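Local coordinates for nitroreductase family protein (Sphingopyxis sp., PDB 7DP1), which uses FMN and NADPH to reduce nitro compounds, among them dinitroaniline herbicides, as a dimeric member of the nitroreductase family, at residues 51-56 with 155-160; 85-90 with 178-183. The protein carries 1 engineered substitution. All blocks are in the same frame, centred on the assembly; numbering follows the deposited sequence.

Contact 1: 51-56 with 155-160; sequences QPWQAT and GMWLQS. With FMN (flavin mononucleotide), chain D.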
loop_
_atom_site.group_PDB
_atom_site.type_symbol
_atom_site.label_atom_id
_atom_site.label_comp_id
_atom_site.label_asym_id
_atom_site.label_seq_id
_atom_site.Cartn_x
_atom_site.Cartn_y
_atom_site.Cartn_z
ATOM N N GLN A 51 -9.508 4.259 -6.939
ATOM C CA GLN A 51 -9.075 2.939 -7.400
ATOM C C GLN A 51 -8.051 3.047 -8.553
ATOM O O GLN A 51 -8.287 2.539 -9.644
ATOM C CB GLN A 51 -10.280 2.102 -7.872
ATOM C CG GLN A 51 -11.336 1.862 -6.783
ATOM C CD GLN A 51 -12.690 1.510 -7.366
ATOM O OE1 GLN A 51 -12.944 0.362 -7.757
ATOM N NE2 GLN A 51 -13.551 2.511 -7.483
ATOM N N PRO A 52 -6.923 3.715 -8.310
ATOM C CA PRO A 52 -6.027 4.068 -9.427
ATOM C C PRO A 52 -5.214 2.896 -10.001
ATOM O O PRO A 52 -4.575 3.082 -11.039
ATOM C CB PRO A 52 -5.113 5.133 -8.806
ATOM C CG PRO A 52 -5.040 4.725 -7.325
ATOM C CD PRO A 52 -6.408 4.161 -7.000
ATOM N N TRP A 53 -5.242 1.727 -9.360
ATOM C CA TRP A 53 -4.471 0.580 -9.821
ATOM C C TRP A 53 -4.968 -0.052 -11.128
ATOM O O TRP A 53 -6.168 -0.211 -11.351
ATOM C CB TRP A 53 -4.414 -0.502 -8.735
ATOM C CG TRP A 53 -5.718 -0.886 -8.137
ATOM C CD1 TRP A 53 -6.578 -1.852 -8.581
ATOM C CD2 TRP A 53 -6.319 -0.321 -6.961
ATOM N NE1 TRP A 53 -7.677 -1.917 -7.759
ATOM C CE2 TRP A 53 -7.543 -0.986 -6.760
ATOM C CE3 TRP A 53 -5.933 0.685 -6.057
ATOM C CZ2 TRP A 53 -8.402 -0.673 -5.697
ATOM C CZ3 TRP A 53 -6.778 0.984 -4.986
ATOM C CH2 TRP A 53 -8.001 0.309 -4.821
ATOM N N GLN A 54 -4.024 -0.435 -11.971
ATOM C CA GLN A 54 -4.338 -1.183 -13.201
ATOM C C GLN A 54 -3.333 -2.307 -13.333
ATOM O O GLN A 54 -2.160 -2.124 -13.028
ATOM C CB GLN A 54 -4.292 -0.282 -14.437
ATOM C CG GLN A 54 -5.477 0.652 -14.569
ATOM C CD GLN A 54 -5.326 1.616 -15.732
ATOM O OE1 GLN A 54 -4.953 2.776 -15.556
ATOM N NE2 GLN A 54 -5.591 1.130 -16.932
ATOM N N ALA A 55 -3.765 -3.464 -13.805
ATOM C CA ALA A 55 -2.832 -4.575 -13.862
ATOM C C ALA A 55 -2.918 -5.331 -15.159
ATOM O O ALA A 55 -4.000 -5.594 -15.667
ATOM C CB ALA A 55 -3.063 -5.527 -12.698
ATOM N N THR A 56 -1.751 -5.689 -15.679
ATOM C CA THR A 56 -1.656 -6.582 -16.810
ATOM C C THR A 56 -1.060 -7.913 -16.355
ATOM O O THR A 56 0.109 -7.993 -15.968
ATOM C CB THR A 56 -0.821 -5.963 -17.924
ATOM O OG1 THR A 56 -1.465 -4.753 -18.339
ATOM C CG2 THR A 56 -0.703 -6.924 -19.125
ATOM N N GLY A 155 -0.364 0.388 -3.326
ATOM C CA GLY A 155 0.201 -0.492 -2.301
ATOM C C GLY A 155 -0.906 -1.171 -1.520
ATOM O O GLY A 155 -0.862 -2.367 -1.227
ATOM N N MET A 156 -1.936 -0.403 -1.211
ATOM C CA MET A 156 -3.071 -0.943 -0.463
ATOM C C MET A 156 -3.667 -2.089 -1.245
ATOM O O MET A 156 -3.936 -3.159 -0.693
ATOM C CB MET A 156 -4.105 0.147 -0.197
ATOM C CG MET A 156 -3.616 1.213 0.799
ATOM S SD MET A 156 -4.803 2.566 0.879
ATOM C CE MET A 156 -3.682 3.865 1.449
ATOM N N TRP A 157 -3.864 -1.871 -2.537
ATOM C CA TRP A 157 -4.388 -2.941 -3.414
ATOM C C TRP A 157 -3.444 -4.125 -3.509
ATOM O O TRP A 157 -3.843 -5.277 -3.336
ATOM C CB TRP A 157 -4.657 -2.412 -4.810
ATOM C CG TRP A 157 -5.163 -3.455 -5.763
ATOM C CD1 TRP A 157 -6.445 -3.900 -5.866
ATOM C CD2 TRP A 157 -4.409 -4.164 -6.775
ATOM N NE1 TRP A 157 -6.548 -4.832 -6.878
ATOM C CE2 TRP A 157 -5.317 -5.019 -7.447
ATOM C CE3 TRP A 157 -3.066 -4.170 -7.163
ATOM C CZ2 TRP A 157 -4.926 -5.880 -8.508
ATOM C CZ3 TRP A 157 -2.673 -5.029 -8.210
ATOM C CH2 TRP A 157 -3.607 -5.872 -8.864
ATOM N N LEU A 158 -2.181 -3.837 -3.789
ATOM C CA LEU A 158 -1.190 -4.889 -3.947
ATOM C C LEU A 158 -1.090 -5.779 -2.722
ATOM O O LEU A 158 -1.037 -7.002 -2.839
ATOM C CB LEU A 158 0.194 -4.282 -4.250
ATOM C CG LEU A 158 1.187 -5.357 -4.687
ATOM C CD1 LEU A 158 0.733 -5.987 -6.016
ATOM C CD2 LEU A 158 2.588 -4.793 -4.800
ATOM N N GLN A 159 -1.015 -5.172 -1.529
ATOM C CA GLN A 159 -0.991 -5.980 -0.310
ATOM C C GLN A 159 -2.283 -6.794 -0.154
ATOM O O GLN A 159 -2.272 -7.902 0.368
ATOM C CB GLN A 159 -0.774 -5.097 0.931
ATOM C CG GLN A 159 -0.884 -5.828 2.274
ATOM C CD GLN A 159 0.299 -6.751 2.551
ATOM O OE1 GLN A 159 0.991 -7.228 1.624
ATOM N NE2 GLN A 159 0.540 -7.014 3.828
ATOM N N SER A 160 -3.410 -6.243 -0.584
ATOM C CA SER A 160 -4.634 -7.058 -0.581
ATOM C C SER A 160 -4.440 -8.319 -1.419
ATOM O O SER A 160 -4.762 -9.444 -0.977
ATOM C CB SER A 160 -5.818 -6.248 -1.098
ATOM O OG SER A 160 -6.046 -5.137 -0.242
HETATM N N1 FMN D . -12.417 9.467 3.499
HETATM C C2 FMN D . -12.840 10.649 4.050
HETATM O O2 FMN D . -14.025 10.779 4.333
HETATM N N3 FMN D . -11.946 11.673 4.297
HETATM C C4 FMN D . -10.606 11.538 4.006
HETATM O O4 FMN D . -9.835 12.483 4.257
HETATM C C4A FMN D . -10.173 10.333 3.437
HETATM N N5 FMN D . -8.852 10.129 3.112
HETATM C C5A FMN D . -8.435 8.922 2.590
HETATM C C6 FMN D . -7.098 8.737 2.292
HETATM C C7 FMN D . -6.672 7.526 1.758
HETATM C C7M FMN D . -5.219 7.328 1.463
HETATM C C8 FMN D . -7.580 6.503 1.517
HETATM C C8M FMN D . -7.106 5.178 0.980
HETATM C C9 FMN D . -8.921 6.691 1.814
HETATM C C9A FMN D . -9.347 7.900 2.359
HETATM N N10 FMN D . -10.683 8.112 2.658
HETATM C C10 FMN D . -11.086 9.308 3.195
HETATM C "C1'" FMN D . -11.720 7.043 2.444
HETATM C "C2'" FMN D . -12.091 6.867 0.974
HETATM O "O2'" FMN D . -13.001 7.861 0.572
HETATM C "C3'" FMN D . -12.709 5.477 0.831
HETATM O "O3'" FMN D . -11.737 4.494 1.115
HETATM C "C4'" FMN D . -13.306 5.197 -0.546
HETATM O "O4'" FMN D . -14.409 6.069 -0.715
HETATM C "C5'" FMN D . -13.818 3.757 -0.542
HETATM O "O5'" FMN D . -14.751 3.584 0.527
HETATM P P FMN D . -14.545 2.422 1.640
HETATM O O1P FMN D . -15.616 2.663 2.690
HETATM O O2P FMN D . -14.705 1.034 1.084
HETATM O O3P FMN D . -13.130 2.521 2.148
#
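The indoles of Trp53 and Trp157 lie face to face, a worked example of how one aromatic pair can join the chain leading into a strand to a helix in a buried core. Their five-membered rings stack with centroids 3.5 Å apart and planes tilted by 17°. The fit is tight: Trp53 NE1 sits over the Trp157 face, 3.0 Å from Trp157 CD1. Past the overlap, Trp157 CB rests over the six-membered ring of Trp53, 3.6 Å from its centroid, adding a CH-pi contact. Trp157 points its CG opposite its own backbone N (chi1 179°), which swings the indole from the helix towards Trp53. The far rim of that indole reaches the strand, where Ala55 CB approaches Trp157 CH2 at 3.9 Å. Trp53 NE1 and Trp157 NE1 lie close, but both are donors and cannot bond each other; Gln42 accepts from Trp53 NE1 instead. An alanine in place of Trp53 would probably leave one face of the Trp157 indole without its stacking partner and Gln42 OE1 without the indole N-H. One residue back on the helix, Met156 turns to the flavin and sets SD 3.5 Å from FMN C8M. Its carbonyl O is gripped from opposite faces by Ser160 OG, at 2.9 Å, and by Ser160 N, while Ser160 OG also bonds Gln159 of the second subunit. Chemically, then, pi stacking and apolar contact fix helix 148-167 to segment 51-56, while the same helix presents a methionine to the dimethyl edge of a flavin whose hydrogen-bonding partners include several residues of the second subunit.

Contact 2: 85-90 with 178-183; sequences YDIAPR and WAMYGA. Engineered in segment 85-90: Ala88 (natural residue Tyr).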
loop_
_atom_site.group_PDB
_atom_site.type_symbol
_atom_site.label_atom_id
_atom_site.label_comp_id
_atom_site.label_asym_id
_atom_site.label_seq_id
_atom_site.Cartn_x
_atom_site.Cartn_y
_atom_site.Cartn_z
ATOM N N TYR A 85 11.429 5.341 -12.721
ATOM C CA TYR A 85 11.510 6.291 -11.612
ATOM C C TYR A 85 12.695 5.889 -10.737
ATOM O O TYR A 85 13.439 4.979 -11.087
ATOM C CB TYR A 85 10.221 6.288 -10.800
ATOM C CG TYR A 85 9.827 4.895 -10.353
ATOM C CD1 TYR A 85 10.349 4.342 -9.183
ATOM C CD2 TYR A 85 8.947 4.122 -11.109
ATOM C CE1 TYR A 85 9.995 3.058 -8.778
ATOM C CE2 TYR A 85 8.587 2.840 -10.705
ATOM C CZ TYR A 85 9.117 2.315 -9.541
ATOM O OH TYR A 85 8.776 1.043 -9.136
ATOM N N ASP A 86 12.843 6.526 -9.585
ATOM C CA ASP A 86 13.876 6.145 -8.620
ATOM C C ASP A 86 13.392 5.020 -7.714
ATOM O O ASP A 86 12.516 5.237 -6.855
ATOM C CB ASP A 86 14.260 7.347 -7.765
ATOM C CG ASP A 86 15.164 8.299 -8.488
ATOM O OD1 ASP A 86 15.617 7.958 -9.596
ATOM O OD2 ASP A 86 15.407 9.401 -7.963
ATOM N N ILE A 87 13.950 3.823 -7.894
ATOM C CA ILE A 87 13.499 2.671 -7.112
ATOM C C ILE A 87 13.929 2.834 -5.657
ATOM O O ILE A 87 13.098 2.887 -4.744
ATOM C CB ILE A 87 14.050 1.350 -7.679
ATOM C CG1 ILE A 87 13.600 1.177 -9.134
ATOM C CG2 ILE A 87 13.597 0.171 -6.828
ATOM C CD1 ILE A 87 13.925 -0.190 -9.731
ATOM N N ALA A 88 15.231 2.917 -5.440
ATOM C CA ALA A 88 15.743 3.312 -4.139
ATOM C C ALA A 88 15.866 4.828 -4.117
ATOM O O ALA A 88 16.190 5.432 -5.138
ATOM C CB ALA A 88 17.080 2.648 -3.850
ATOM N N PRO A 89 15.570 5.459 -2.970
ATOM C CA PRO A 89 15.776 6.909 -2.903
ATOM C C PRO A 89 17.257 7.224 -3.108
ATOM O O PRO A 89 18.116 6.571 -2.507
ATOM C CB PRO A 89 15.312 7.272 -1.490
ATOM C CG PRO A 89 14.415 6.142 -1.072
ATOM C CD PRO A 89 14.958 4.915 -1.747
ATOM N N ARG A 90 17.560 8.185 -3.972
ATOM C CA ARG A 90 18.949 8.589 -4.148
ATOM C C ARG A 90 19.484 9.262 -2.896
ATOM O O ARG A 90 18.893 10.219 -2.398
ATOM C CB ARG A 90 19.101 9.514 -5.359
ATOM C CG ARG A 90 19.100 8.794 -6.707
ATOM C CD ARG A 90 19.583 9.738 -7.796
ATOM N NE ARG A 90 18.746 10.935 -7.839
ATOM C CZ ARG A 90 17.674 11.080 -8.610
ATOM N NH1 ARG A 90 16.968 12.205 -8.562
ATOM N NH2 ARG A 90 17.321 10.113 -9.443
ATOM N N TRP A 178 11.510 -4.791 -12.445
ATOM C CA TRP A 178 10.946 -4.579 -13.781
ATOM C C TRP A 178 10.887 -3.096 -14.155
ATOM O O TRP A 178 10.939 -2.735 -15.338
ATOM C CB TRP A 178 9.545 -5.214 -13.866
ATOM C CG TRP A 178 9.609 -6.720 -13.667
ATOM C CD1 TRP A 178 9.294 -7.410 -12.529
ATOM C CD2 TRP A 178 10.079 -7.696 -14.611
ATOM N NE1 TRP A 178 9.526 -8.751 -12.713
ATOM C CE2 TRP A 178 10.002 -8.953 -13.985
ATOM C CE3 TRP A 178 10.536 -7.625 -15.934
ATOM C CZ2 TRP A 178 10.361 -10.137 -14.634
ATOM C CZ3 TRP A 178 10.906 -8.804 -16.582
ATOM C CH2 TRP A 178 10.814 -10.040 -15.932
ATOM N N ALA A 179 10.780 -2.230 -13.151
ATOM C CA ALA A 179 10.745 -0.801 -13.420
ATOM C C ALA A 179 12.091 -0.294 -13.948
ATOM O O ALA A 179 12.163 0.805 -14.490
ATOM C CB ALA A 179 10.324 -0.019 -12.146
ATOM N N MET A 180 13.148 -1.093 -13.800
ATOM C CA MET A 180 14.450 -0.803 -14.434
ATOM C C MET A 180 14.404 -0.793 -15.956
ATOM O O MET A 180 15.295 -0.246 -16.598
ATOM C CB MET A 180 15.514 -1.802 -13.977
ATOM C CG MET A 180 15.989 -1.580 -12.548
ATOM S SD MET A 180 17.122 -0.174 -12.462
ATOM C CE MET A 180 15.999 1.193 -12.172
ATOM N N TYR A 181 13.392 -1.436 -16.529
ATOM C CA TYR A 181 13.248 -1.493 -17.988
ATOM C C TYR A 181 11.803 -1.204 -18.357
ATOM O O TYR A 181 11.247 -1.880 -19.225
ATOM C CB TYR A 181 13.650 -2.863 -18.554
ATOM C CG TYR A 181 15.021 -3.300 -18.145
ATOM C CD1 TYR A 181 16.148 -2.807 -18.799
ATOM C CD2 TYR A 181 15.200 -4.181 -17.086
ATOM C CE1 TYR A 181 17.409 -3.185 -18.420
ATOM C CE2 TYR A 181 16.468 -4.569 -16.699
ATOM C CZ TYR A 181 17.569 -4.065 -17.370
ATOM O OH TYR A 181 18.838 -4.443 -16.995
ATOM N N GLY A 182 11.213 -0.211 -17.693
ATOM C CA GLY A 182 9.802 0.101 -17.839
ATOM C C GLY A 182 9.334 0.214 -19.283
ATOM O O GLY A 182 8.339 -0.407 -19.668
ATOM N N ALA A 183 10.065 0.989 -20.080
ATOM C CA ALA A 183 9.682 1.258 -21.466
ATOM C C ALA A 183 9.581 -0.018 -22.283
ATOM O O ALA A 183 8.649 -0.183 -23.063
ATOM C CB ALA A 183 10.671 2.218 -22.122
#
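Tyr85 begins the contact by laying the hydroxyl end of its ring against the methyl group of Ala179. The methyl meets the ring obliquely, with Tyr85 OH 3.5 Å and Tyr85 CE2 3.6 Å from Ala179 CB. With chi1 at 53° the Tyr85 ring is placed between its own backbone N and carbonyl carbon, and two residues of the same subunit, distant in sequence, hold it: Phe198 O accepts from the hydroxyl, and the ring of Trp151 meets it edge to face. The phenol oxygen therefore has a polar partner even though it abuts a methyl group here. Ile87 comes next as the second point of attachment. Its CD1 sits 3.5 Å from Met180 CE, tighter than usual for two carbons, and 3.8 Å from Met180 CG; Ala179 CB is more distant, 4.3 Å from the same Ile87 CD1. Met180 folds back at chi2 (-76°) and chi3 (90°), and this bend brings its terminal methyl to the isoleucine tip. The carbonyl of Ile87 receives a hydrogen bond from Gln150 of the second subunit, so the loop is held from the dimer side too. Ala88, an engineered replacement for the natural Tyr, follows without touching 178-183. Beyond the segments, backbone hydrogen bonds join Ala179 to Glu84 and Met180 to Gln82. The whole is a loop docked by side-chain apolar contacts, with backbone hydrogen bonds just before it, on the 3-10 segment around 178-180, next in sequence to the flavin-pocket residues Pro174 to Cys177; it lies beside the FMN site of this nitroreductase fold, with the Tyr85 side chain about 6 Å from the flavin.

From the N terminus, the chain first passes 51-56, which enters strand 54-59, outermost in the sheet within this chain, and then 85-90, in the loop between helices 60-74 and 96-109. Contact 1 closes when helix 148-167 returns 155-160 to the first of these, spanning 98 intervening residues. Contact 2 closes later, when 178-183 reaches back to 85-90 across 87 residues. The two loops cross rather than nest, since their segments alternate along the sequence. Contact 1 ties the start of strand 54-59 to helix 148-167; contact 2 ties a loop to the turn beyond strand 171-175, the other outermost strand of the chain's own sheet. Their centres lie about 18 Å apart, and both touch the second subunit.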